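Long-range contact in adenylyl-sulfate kinase 1, chloroplastic (Arabidopsis thaliana, PDB 3UIE), which phosphorylates adenosine 5'-phosphosulfate at its 3' position with ATP, making the activated sulfate 3'-phosphoadenylyl sulfate in the chloroplast: residues Trp29-Ser34 and Glu126-Val131. Numbering follows the deposited sequence.
With ANP (phosphoaminophosphonic acid-adenylate ester), chain E.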
loop_
_atom_site.group_PDB
_atom_site.type_symbol
_atom_site.label_atom_id
_atom_site.label_comp_id
_atom_site.label_asym_id
_atom_site.label_seq_id
_atom_site.Cartn_x
_atom_site.Cartn_y
_atom_site.Cartn_z
ATOM N N TRP A 29 1.122 8.514 -12.004
ATOM C CA TRP A 29 1.155 9.598 -11.033
ATOM C C TRP A 29 0.453 10.829 -11.600
ATOM O O TRP A 29 1.008 11.522 -12.467
ATOM C CB TRP A 29 2.614 9.923 -10.621
ATOM C CG TRP A 29 2.641 10.868 -9.472
ATOM C CD1 TRP A 29 2.439 12.225 -9.519
ATOM C CD2 TRP A 29 2.779 10.528 -8.090
ATOM N NE1 TRP A 29 2.475 12.752 -8.246
ATOM C CE2 TRP A 29 2.677 11.737 -7.357
ATOM C CE3 TRP A 29 3.004 9.329 -7.402
ATOM C CZ2 TRP A 29 2.790 11.769 -5.968
ATOM C CZ3 TRP A 29 3.109 9.371 -6.021
ATOM C CH2 TRP A 29 3.001 10.583 -5.322
ATOM N N VAL A 30 -0.765 11.090 -11.126
ATOM C CA VAL A 30 -1.571 12.212 -11.630
ATOM C C VAL A 30 -1.459 13.432 -10.715
ATOM O O VAL A 30 -1.900 13.396 -9.553
ATOM C CB VAL A 30 -3.065 11.815 -11.762
ATOM C CG1 VAL A 30 -3.853 12.926 -12.460
ATOM C CG2 VAL A 30 -3.202 10.516 -12.525
ATOM N N THR A 31 -0.864 14.498 -11.242
ATOM C CA THR A 31 -0.615 15.718 -10.480
ATOM C C THR A 31 -1.297 16.944 -11.115
ATOM O O THR A 31 -1.543 16.989 -12.316
ATOM C CB THR A 31 0.911 15.958 -10.336
ATOM O OG1 THR A 31 1.150 17.167 -9.611
ATOM C CG2 THR A 31 1.575 16.061 -11.716
ATOM N N GLY A 32 -1.640 17.932 -10.297
ATOM C CA GLY A 32 -2.246 19.140 -10.827
ATOM C C GLY A 32 -2.914 19.912 -9.714
ATOM O O GLY A 32 -3.105 19.386 -8.616
ATOM N N LEU A 33 -3.248 21.166 -9.995
ATOM C CA LEU A 33 -3.957 22.022 -9.034
ATOM C C LEU A 33 -5.223 21.367 -8.518
ATOM O O LEU A 33 -5.779 20.484 -9.169
ATOM C CB LEU A 33 -4.336 23.340 -9.730
ATOM C CG LEU A 33 -3.203 24.292 -10.114
ATOM C CD1 LEU A 33 -3.764 25.456 -10.934
ATOM C CD2 LEU A 33 -2.516 24.791 -8.846
ATOM N N SER A 34 -5.679 21.797 -7.339
ATOM C CA SER A 34 -7.021 21.475 -6.891
ATOM C C SER A 34 -8.016 21.881 -7.978
ATOM O O SER A 34 -7.943 22.991 -8.519
ATOM C CB SER A 34 -7.340 22.226 -5.593
ATOM O OG SER A 34 -8.558 21.772 -5.037
ATOM N N GLU A 126 4.210 9.934 -15.249
ATOM C CA GLU A 126 3.751 11.190 -14.667
ATOM C C GLU A 126 2.731 11.840 -15.590
ATOM O O GLU A 126 3.018 12.119 -16.751
ATOM C CB GLU A 126 4.946 12.113 -14.433
ATOM C CG GLU A 126 4.659 13.335 -13.584
ATOM C CD GLU A 126 5.929 14.075 -13.211
ATOM O OE1 GLU A 126 6.971 13.809 -13.845
ATOM O OE2 GLU A 126 5.889 14.910 -12.278
ATOM N N VAL A 127 1.544 12.093 -15.057
ATOM C CA VAL A 127 0.428 12.616 -15.827
ATOM C C VAL A 127 0.053 13.994 -15.286
ATOM O O VAL A 127 -0.323 14.114 -14.126
ATOM C CB VAL A 127 -0.790 11.661 -15.738
ATOM C CG1 VAL A 127 -1.988 12.239 -16.467
ATOM C CG2 VAL A 127 -0.418 10.288 -16.295
ATOM N N PHE A 128 0.203 15.034 -16.113
ATOM C CA PHE A 128 -0.044 16.404 -15.673
ATOM C C PHE A 128 -1.427 16.842 -16.132
ATOM O O PHE A 128 -1.715 16.853 -17.332
ATOM C CB PHE A 128 1.025 17.346 -16.270
ATOM C CG PHE A 128 0.872 18.802 -15.883
ATOM C CD1 PHE A 128 0.352 19.177 -14.652
ATOM C CD2 PHE A 128 1.259 19.802 -16.769
ATOM C CE1 PHE A 128 0.228 20.518 -14.312
ATOM C CE2 PHE A 128 1.127 21.145 -16.437
ATOM C CZ PHE A 128 0.607 21.504 -15.203
ATOM N N MET A 129 -2.283 17.208 -15.178
ATOM C CA MET A 129 -3.548 17.842 -15.510
ATOM C C MET A 129 -3.285 19.328 -15.771
ATOM O O MET A 129 -3.319 20.158 -14.854
ATOM C CB MET A 129 -4.565 17.662 -14.387
ATOM C CG MET A 129 -4.820 16.185 -13.992
ATOM S SD MET A 129 -5.163 15.107 -15.411
ATOM C CE MET A 129 -6.785 15.700 -15.892
ATOM N N ASP A 130 -3.015 19.649 -17.029
ATOM C CA ASP A 130 -2.578 20.980 -17.427
ATOM C C ASP A 130 -3.776 21.921 -17.573
ATOM O O ASP A 130 -4.130 22.316 -18.677
ATOM C CB ASP A 130 -1.821 20.866 -18.754
ATOM C CG ASP A 130 -1.154 22.167 -19.174
ATOM O OD1 ASP A 130 -1.082 23.114 -18.357
ATOM O OD2 ASP A 130 -0.697 22.226 -20.334
ATOM N N VAL A 131 -4.386 22.269 -16.446
ATOM C CA VAL A 131 -5.554 23.126 -16.414
ATOM C C VAL A 131 -5.192 24.374 -15.625
ATOM O O VAL A 131 -4.788 24.284 -14.473
ATOM C CB VAL A 131 -6.735 22.412 -15.724
ATOM C CG1 VAL A 131 -7.984 23.293 -15.734
ATOM C CG2 VAL A 131 -7.004 21.069 -16.407
HETATM P PG ANP E . -8.638 18.017 -5.750
HETATM O O1G ANP E . -9.073 19.189 -4.733
HETATM O O2G ANP E . -9.161 16.720 -5.122
HETATM O O3G ANP E . -7.135 18.003 -5.896
HETATM P PB ANP E . -9.168 17.260 -8.538
HETATM O O1B ANP E . -9.463 15.766 -8.158
HETATM O O2B ANP E . -7.905 17.572 -9.376
HETATM N N3B ANP E . -9.509 18.236 -7.180
HETATM P PA ANP E . -11.841 16.738 -9.574
HETATM O O1A ANP E . -12.549 16.558 -8.278
HETATM O O2A ANP E . -11.587 15.457 -10.300
HETATM O O3A ANP E . -10.552 17.593 -9.303
HETATM O "O5'" ANP E . -12.656 17.690 -10.533
HETATM C "C5'" ANP E . -13.075 18.956 -10.153
HETATM C "C4'" ANP E . -14.241 19.418 -10.826
HETATM O "O4'" ANP E . -13.953 19.633 -12.243
HETATM C "C3'" ANP E . -15.250 18.356 -10.738
HETATM O "O3'" ANP E . -16.467 18.895 -10.269
HETATM C "C2'" ANP E . -15.401 17.822 -12.084
HETATM O "O2'" ANP E . -16.751 17.669 -12.429
HETATM C "C1'" ANP E . -14.783 18.818 -12.989
HETATM N N9 ANP E . -14.056 18.126 -14.063
HETATM C C8 ANP E . -13.242 17.080 -13.869
HETATM N N7 ANP E . -12.764 16.717 -15.050
HETATM C C5 ANP E . -13.278 17.526 -15.996
HETATM C C6 ANP E . -13.121 17.582 -17.373
HETATM N N6 ANP E . -12.258 16.621 -18.044
HETATM N N1 ANP E . -13.783 18.531 -18.053
HETATM C C2 ANP E . -14.580 19.408 -17.414
HETATM N N3 ANP E . -14.756 19.376 -16.098
HETATM C C4 ANP E . -14.114 18.440 -15.365
HETATM O O HOH W 1 -2.912 21.866 -12.732
#
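Strand 26-31, which runs into the P-loop, lies parallel to strand 124-129, with W29, V30 and T31 beside E126, V127 and F128. V127 N donates a hydrogen bond to W29 O (2.7 Å); T31 N then hydrogen-bonds to V127 O, and M129 N to T31 O (3.0 Å). On the face turned to helix 38-51, V30 and V127 lie side by side. V30 CG1, anti to its own backbone N (chi1 -173°), meets M129 CG at 3.7 Å, and M129's chain then bends so that SD stays near that methyl. W29, T31, E126 and F128 take the other face: the F128 ring sets its edge, CD1, 3.7 Å from T31 O, W29 NE1 is hydrogen-bonded to S106 OG, and E126 is salt-bridged to R112 and R116. At G32 the direct pairing ends. Its extended backbone (phi 163°, psi 166°) is of a kind open chiefly to glycine. Past T31 O a water takes over, accepting from L33 N and donating to M129 O (2.8 Å each). Beyond, S34 OG donates to O1G of the bound ATP analogue (2.7 Å). Strand 26-31 lies at the centre of a five-stranded parallel sheet of order 2-3-1-4-5, the P-loop kinase fold, and passes straight into the Walker A loop.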